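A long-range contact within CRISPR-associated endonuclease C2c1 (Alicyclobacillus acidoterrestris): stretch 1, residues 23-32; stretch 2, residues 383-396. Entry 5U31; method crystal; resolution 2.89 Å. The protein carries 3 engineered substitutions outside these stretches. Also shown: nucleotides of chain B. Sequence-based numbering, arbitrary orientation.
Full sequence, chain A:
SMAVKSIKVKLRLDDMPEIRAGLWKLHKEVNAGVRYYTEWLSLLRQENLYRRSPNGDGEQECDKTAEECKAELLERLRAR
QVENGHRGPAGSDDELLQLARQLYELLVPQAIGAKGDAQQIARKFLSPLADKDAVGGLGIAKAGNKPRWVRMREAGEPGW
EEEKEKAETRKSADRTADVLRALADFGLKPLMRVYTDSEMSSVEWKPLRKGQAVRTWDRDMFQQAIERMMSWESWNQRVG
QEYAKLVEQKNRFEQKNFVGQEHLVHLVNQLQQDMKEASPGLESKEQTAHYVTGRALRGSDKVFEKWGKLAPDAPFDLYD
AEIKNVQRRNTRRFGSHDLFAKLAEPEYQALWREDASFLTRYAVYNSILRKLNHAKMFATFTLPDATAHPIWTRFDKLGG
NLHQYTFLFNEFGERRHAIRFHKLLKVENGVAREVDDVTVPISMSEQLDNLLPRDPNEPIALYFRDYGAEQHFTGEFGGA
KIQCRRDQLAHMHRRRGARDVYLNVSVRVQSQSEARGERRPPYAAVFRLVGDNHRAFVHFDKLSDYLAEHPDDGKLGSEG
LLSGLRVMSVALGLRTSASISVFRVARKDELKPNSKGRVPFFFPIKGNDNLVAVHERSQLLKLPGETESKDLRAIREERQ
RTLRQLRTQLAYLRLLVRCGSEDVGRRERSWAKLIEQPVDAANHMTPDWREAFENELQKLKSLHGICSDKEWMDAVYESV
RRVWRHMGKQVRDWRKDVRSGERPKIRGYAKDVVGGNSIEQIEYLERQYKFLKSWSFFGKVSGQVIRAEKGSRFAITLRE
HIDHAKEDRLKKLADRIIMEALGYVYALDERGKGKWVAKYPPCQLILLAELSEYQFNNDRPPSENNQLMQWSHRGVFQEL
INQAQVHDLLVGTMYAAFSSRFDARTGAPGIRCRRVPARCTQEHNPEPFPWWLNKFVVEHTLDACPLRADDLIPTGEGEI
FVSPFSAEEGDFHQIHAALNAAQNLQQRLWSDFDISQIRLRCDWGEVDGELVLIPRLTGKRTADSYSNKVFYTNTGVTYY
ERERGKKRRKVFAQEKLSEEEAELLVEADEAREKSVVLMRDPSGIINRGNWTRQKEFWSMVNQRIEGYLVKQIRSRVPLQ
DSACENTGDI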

# COMPACT_ATOMS: atom_id res chain seq x y z
N LEU A 23 -21.12 -18.22 -23.43
CA LEU A 23 -20.34 -17.80 -22.27
C LEU A 23 -20.88 -16.49 -21.70
O LEU A 23 -20.93 -16.31 -20.48
N TRP A 24 -21.27 -15.56 -22.57
CA TRP A 24 -21.83 -14.31 -22.08
C TRP A 24 -23.18 -14.53 -21.42
O TRP A 24 -23.46 -13.97 -20.35
N LYS A 25 -24.03 -15.34 -22.05
CA LYS A 25 -25.32 -15.66 -21.44
C LYS A 25 -25.12 -16.34 -20.09
O LYS A 25 -25.81 -16.02 -19.12
N LEU A 26 -24.17 -17.28 -20.02
CA LEU A 26 -23.87 -17.93 -18.76
C LEU A 26 -23.41 -16.93 -17.71
O LEU A 26 -23.71 -17.09 -16.53
N HIS A 27 -22.70 -15.89 -18.14
CA HIS A 27 -22.27 -14.86 -17.20
C HIS A 27 -23.46 -14.09 -16.63
O HIS A 27 -23.52 -13.84 -15.42
N LYS A 28 -24.41 -13.70 -17.49
CA LYS A 28 -25.60 -13.00 -17.00
C LYS A 28 -26.45 -13.89 -16.11
O LYS A 28 -27.10 -13.39 -15.18
N GLU A 29 -26.47 -15.20 -16.38
CA GLU A 29 -27.28 -16.12 -15.58
C GLU A 29 -26.71 -16.27 -14.18
O GLU A 29 -27.45 -16.20 -13.19
N VAL A 30 -25.40 -16.50 -14.07
CA VAL A 30 -24.80 -16.71 -12.76
C VAL A 30 -24.89 -15.43 -11.93
O VAL A 30 -25.08 -15.49 -10.71
N ASN A 31 -24.78 -14.27 -12.57
CA ASN A 31 -24.97 -13.03 -11.83
C ASN A 31 -26.41 -12.87 -11.38
O ASN A 31 -26.67 -12.46 -10.25
N ALA A 32 -27.37 -13.19 -12.26
CA ALA A 32 -28.77 -13.11 -11.86
C ALA A 32 -29.07 -14.09 -10.73
O ALA A 32 -29.77 -13.75 -9.78
N LEU A 383 -25.86 -5.31 -4.18
CA LEU A 383 -26.14 -6.55 -4.88
C LEU A 383 -25.18 -6.73 -6.06
O LEU A 383 -24.72 -5.75 -6.65
N PRO A 384 -24.87 -7.97 -6.43
CA PRO A 384 -24.12 -8.19 -7.67
C PRO A 384 -24.93 -7.77 -8.89
O PRO A 384 -26.16 -7.77 -8.88
N ASP A 385 -24.21 -7.42 -9.95
CA ASP A 385 -24.81 -7.05 -11.22
C ASP A 385 -23.94 -7.58 -12.35
O ASP A 385 -22.71 -7.58 -12.24
N ALA A 386 -24.58 -8.01 -13.44
CA ALA A 386 -23.83 -8.62 -14.52
C ALA A 386 -22.84 -7.66 -15.16
O ALA A 386 -21.83 -8.11 -15.73
N THR A 387 -23.09 -6.35 -15.08
CA THR A 387 -22.22 -5.37 -15.74
C THR A 387 -21.62 -4.34 -14.80
O THR A 387 -20.54 -3.82 -15.10
N ALA A 388 -22.27 -4.03 -13.68
CA ALA A 388 -21.77 -3.00 -12.77
C ALA A 388 -20.89 -3.58 -11.67
O ALA A 388 -19.80 -3.07 -11.40
N HIS A 389 -21.36 -4.64 -11.02
CA HIS A 389 -20.62 -5.31 -9.96
C HIS A 389 -20.62 -6.80 -10.27
O HIS A 389 -21.34 -7.59 -9.64
N PRO A 390 -19.82 -7.23 -11.24
CA PRO A 390 -19.92 -8.62 -11.71
C PRO A 390 -19.22 -9.60 -10.79
O PRO A 390 -18.16 -9.31 -10.22
N ILE A 391 -19.84 -10.75 -10.62
CA ILE A 391 -19.14 -11.93 -10.20
C ILE A 391 -18.97 -12.83 -11.42
O ILE A 391 -19.54 -12.59 -12.48
N TRP A 392 -18.15 -13.87 -11.29
CA TRP A 392 -17.77 -14.69 -12.43
C TRP A 392 -18.19 -16.14 -12.18
O TRP A 392 -18.10 -16.62 -11.05
N THR A 393 -18.64 -16.81 -13.23
CA THR A 393 -18.99 -18.22 -13.10
C THR A 393 -17.74 -19.03 -12.81
O THR A 393 -16.71 -18.88 -13.48
N ARG A 394 -17.81 -19.88 -11.79
CA ARG A 394 -16.68 -20.74 -11.45
C ARG A 394 -16.80 -22.08 -12.18
O ARG A 394 -17.86 -22.46 -12.66
N PHE A 395 -15.67 -22.78 -12.26
CA PHE A 395 -15.60 -24.08 -12.91
C PHE A 395 -14.63 -24.94 -12.11
O PHE A 395 -13.44 -24.64 -12.07
N ASP A 396 -15.13 -25.99 -11.48
CA ASP A 396 -14.24 -26.84 -10.70
C ASP A 396 -13.27 -27.59 -11.62
O ASP A 396 -13.52 -27.78 -12.81

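One helix lies against a largely irregular segment more than 350 residues away, and the contact joins a small apolar patch to side-chain-to-backbone hydrogen bonds made by Asn31 and His27. Asn31 (chi1 m) points toward the loop, where its amide can both accept and donate: Ile391 N donates to Asn31 OD1 at 2.9 Å, and Asn31 ND2 donates to Ile391 O at 3.2 Å. Asn31 ND2 also donates to His27 O (2.6 Å), which ties the side chain to its own helix. One turn earlier, His27 (chi1 t) leaves its backbone sideways, but its ring swings inward so that His27 NE2 donates to Ala386 O at 2.9 Å. Ala386 CB packs 4.2 Å from Lys28 CA and 4.0 Å from Asn31 CB, where the two backbones run close.

Beside these bonds lies a patch of apolar groups, including the methyl of Thr393. Val30 (t) sets CG1 3.6 Å from Ile391 CD1, while Val30 CG2 lies 3.6 Å from Thr393 CG2, on a residue that also points toward the helix. Leu26 (t, p) brings CD2 4.3 Å from CE2 at the edge of the Phe395 ring.

The loop also meets RNA: Trp392, whose CZ3 lies 3.4 Å from His27 CE1, donates from NE1 to O3' of G95 of chain B (3.0 Å), and His389 ND1 donates to OP1 of A97 of chain B (3.0 Å).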

# COMPACT_ATOMS: atom_id res chain seq x y z
CB LEU A 23 -18.87 -17.65 -22.66
CG LEU A 23 -18.11 -18.93 -23.00
CD1 LEU A 23 -16.76 -18.60 -23.58
CD2 LEU A 23 -17.96 -19.76 -21.76
CB TRP A 24 -21.93 -13.29 -23.21
CG TRP A 24 -22.58 -12.01 -22.77
CD1 TRP A 24 -23.78 -11.51 -23.18
CD2 TRP A 24 -22.07 -11.08 -21.80
NE1 TRP A 24 -24.04 -10.32 -22.54
CE2 TRP A 24 -23.01 -10.03 -21.69
CE3 TRP A 24 -20.90 -11.02 -21.04
CZ2 TRP A 24 -22.82 -8.95 -20.84
CZ3 TRP A 24 -20.72 -9.94 -20.19
CH2 TRP A 24 -21.67 -8.92 -20.10
CB LYS A 25 -26.14 -16.54 -22.38
CG LYS A 25 -27.50 -16.92 -21.83
CD LYS A 25 -28.42 -15.72 -21.71
CE LYS A 25 -29.81 -16.14 -21.29
NZ LYS A 25 -30.71 -14.97 -21.11
CB LEU A 26 -22.81 -19.01 -18.99
CG LEU A 26 -22.46 -19.92 -17.82
CD1 LEU A 26 -23.70 -20.67 -17.36
CD2 LEU A 26 -21.35 -20.89 -18.21
CB HIS A 27 -21.28 -13.91 -17.89
CG HIS A 27 -20.92 -12.71 -17.07
ND1 HIS A 27 -19.96 -12.75 -16.08
CD2 HIS A 27 -21.40 -11.45 -17.08
CE1 HIS A 27 -19.86 -11.56 -15.52
NE2 HIS A 27 -20.73 -10.75 -16.11
CB LYS A 28 -26.44 -12.49 -18.16
CG LYS A 28 -25.73 -11.58 -19.13
CD LYS A 28 -26.73 -10.87 -20.04
CE LYS A 28 -27.75 -11.83 -20.63
NZ LYS A 28 -28.87 -11.10 -21.30
CB GLU A 29 -27.35 -17.48 -16.28
CG GLU A 29 -28.19 -17.50 -17.55
CD GLU A 29 -29.65 -17.25 -17.28
OE1 GLU A 29 -30.13 -17.71 -16.24
OE2 GLU A 29 -30.30 -16.57 -18.09
CB VAL A 30 -23.35 -17.20 -12.91
CG1 VAL A 30 -22.69 -17.30 -11.55
CG2 VAL A 30 -23.34 -18.56 -13.59
CB ASN A 31 -24.54 -11.84 -12.68
CG ASN A 31 -23.04 -11.67 -12.72
OD1 ASN A 31 -22.45 -11.09 -11.81
ND2 ASN A 31 -22.41 -12.18 -13.77
CB ALA A 32 -29.68 -13.38 -13.05
CB LEU A 383 -27.58 -6.58 -5.40
CG LEU A 383 -28.79 -6.67 -4.47
CD1 LEU A 383 -28.59 -7.75 -3.44
CD2 LEU A 383 -29.10 -5.33 -3.81
CB PRO A 384 -23.88 -9.71 -7.68
CG PRO A 384 -25.00 -10.25 -6.89
CD PRO A 384 -25.24 -9.24 -5.80
CB ASP A 385 -24.97 -5.53 -11.35
CG ASP A 385 -25.47 -5.12 -12.71
OD1 ASP A 385 -26.68 -5.28 -12.98
OD2 ASP A 385 -24.65 -4.66 -13.53
CB ALA A 386 -24.80 -9.16 -15.58
CB THR A 387 -22.99 -4.62 -16.84
OG1 THR A 387 -23.94 -3.74 -16.25
CG2 THR A 387 -23.71 -5.60 -17.75
CB ALA A 388 -22.94 -2.22 -12.16
CB HIS A 389 -21.23 -5.02 -8.59
CG HIS A 389 -21.37 -3.56 -8.30
ND1 HIS A 389 -20.29 -2.75 -8.02
CD2 HIS A 389 -22.46 -2.76 -8.26
CE1 HIS A 389 -20.71 -1.52 -7.80
NE2 HIS A 389 -22.03 -1.50 -7.94
CB PRO A 390 -19.22 -8.57 -13.08
CG PRO A 390 -18.23 -7.48 -12.94
CD PRO A 390 -18.86 -6.44 -12.04
CB ILE A 391 -19.86 -12.64 -9.02
CG1 ILE A 391 -21.34 -12.89 -9.34
CG2 ILE A 391 -19.70 -11.82 -7.75
CD1 ILE A 391 -21.60 -14.22 -10.01
CB TRP A 392 -16.27 -14.60 -12.69
CG TRP A 392 -15.75 -13.20 -12.53
CD1 TRP A 392 -15.03 -12.71 -11.48
CD2 TRP A 392 -15.94 -12.11 -13.43
NE1 TRP A 392 -14.75 -11.38 -11.69
CE2 TRP A 392 -15.29 -10.99 -12.88
CE3 TRP A 392 -16.58 -11.97 -14.67
CZ2 TRP A 392 -15.28 -9.75 -13.51
CZ3 TRP A 392 -16.56 -10.74 -15.29
CH2 TRP A 392 -15.92 -9.64 -14.72
CB THR A 393 -19.68 -18.74 -14.37
OG1 THR A 393 -18.73 -19.42 -15.19
CG2 THR A 393 -20.28 -17.60 -15.16
CB ARG A 394 -16.60 -20.97 -9.95
CG ARG A 394 -16.31 -19.72 -9.15
CD ARG A 394 -16.50 -19.97 -7.67
NE ARG A 394 -16.28 -18.75 -6.90
CZ ARG A 394 -16.49 -18.66 -5.59
NH1 ARG A 394 -16.91 -19.71 -4.91
NH2 ARG A 394 -16.26 -17.51 -4.96
CB PHE A 395 -15.13 -23.95 -14.36
CG PHE A 395 -16.24 -23.87 -15.35
CD1 PHE A 395 -16.80 -25.03 -15.87
CD2 PHE A 395 -16.71 -22.65 -15.80
CE1 PHE A 395 -17.81 -24.97 -16.79
CE2 PHE A 395 -17.73 -22.59 -16.73
CZ PHE A 395 -18.28 -23.75 -17.23
CB ASP A 396 -15.04 -27.82 -9.85
CG ASP A 396 -15.14 -27.39 -8.40
OD1 ASP A 396 -14.18 -26.77 -7.90
OD2 ASP A 396 -16.18 -27.66 -7.76
P G B 95 -8.00 -9.87 -10.58
OP1 G B 95 -8.43 -9.32 -11.89
OP2 G B 95 -7.37 -9.00 -9.56
O5' G B 95 -9.25 -10.60 -9.90
C5' G B 95 -10.07 -11.47 -10.65
C4' G B 95 -11.32 -11.83 -9.89
O4' G B 95 -10.98 -12.76 -8.83
C3' G B 95 -11.99 -10.68 -9.17
O3' G B 95 -12.79 -9.90 -10.03
C2' G B 95 -12.75 -11.37 -8.04
O2' G B 95 -13.97 -11.91 -8.51
C1' G B 95 -11.81 -12.54 -7.71
N9 G B 95 -10.96 -12.30 -6.53
C8 G B 95 -9.64 -11.93 -6.50
N7 G B 95 -9.17 -11.85 -5.28
C5 G B 95 -10.23 -12.19 -4.47
C6 G B 95 -10.33 -12.29 -3.05
O6 G B 95 -9.47 -12.08 -2.20
N1 G B 95 -11.61 -12.68 -2.66
C2 G B 95 -12.65 -12.94 -3.51
N2 G B 95 -13.81 -13.31 -2.94
N3 G B 95 -12.57 -12.86 -4.82
C4 G B 95 -11.34 -12.48 -5.23
P A B 96 -12.98 -8.34 -9.71
OP1 A B 96 -13.57 -7.66 -10.89
OP2 A B 96 -11.68 -7.88 -9.15
O5' A B 96 -14.07 -8.34 -8.56
C5' A B 96 -15.35 -8.91 -8.80
C4' A B 96 -16.13 -9.07 -7.52
O4' A B 96 -15.48 -10.06 -6.68
C3' A B 96 -16.23 -7.84 -6.63
O3' A B 96 -17.21 -6.92 -7.05
C2' A B 96 -16.51 -8.46 -5.27
O2' A B 96 -17.86 -8.88 -5.19
C1' A B 96 -15.63 -9.71 -5.32
N9 A B 96 -14.29 -9.47 -4.74
C8 A B 96 -13.14 -9.11 -5.39
N7 A B 96 -12.10 -8.99 -4.58
C5 A B 96 -12.61 -9.29 -3.33
C6 A B 96 -12.03 -9.35 -2.05
N6 A B 96 -10.76 -9.09 -1.79
N1 A B 96 -12.82 -9.69 -1.01
C2 A B 96 -14.11 -9.96 -1.24
N3 A B 96 -14.77 -9.93 -2.40
C4 A B 96 -13.96 -9.59 -3.41
P A B 97 -17.00 -5.34 -6.80
OP1 A B 97 -17.98 -4.59 -7.61
OP2 A B 97 -15.55 -5.03 -6.94
O5' A B 97 -17.42 -5.14 -5.28
C5' A B 97 -18.73 -5.44 -4.86
C4' A B 97 -18.77 -5.78 -3.39
O4' A B 97 -17.86 -6.87 -3.11
C3' A B 97 -18.33 -4.68 -2.45
O3' A B 97 -19.33 -3.71 -2.24
C2' A B 97 -17.96 -5.47 -1.20
O2' A B 97 -19.12 -5.88 -0.50
C1' A B 97 -17.30 -6.70 -1.82
N9 A B 97 -15.85 -6.50 -1.95
C8 A B 97 -15.14 -6.10 -3.06
N7 A B 97 -13.85 -5.98 -2.84
C5 A B 97 -13.71 -6.30 -1.49
C6 A B 97 -12.59 -6.36 -0.65
N6 A B 97 -11.34 -6.09 -1.03
N1 A B 97 -12.80 -6.72 0.64
C2 A B 97 -14.05 -7.00 1.03
N3 A B 97 -15.18 -6.98 0.33
C4 A B 97 -14.93 -6.62 -0.94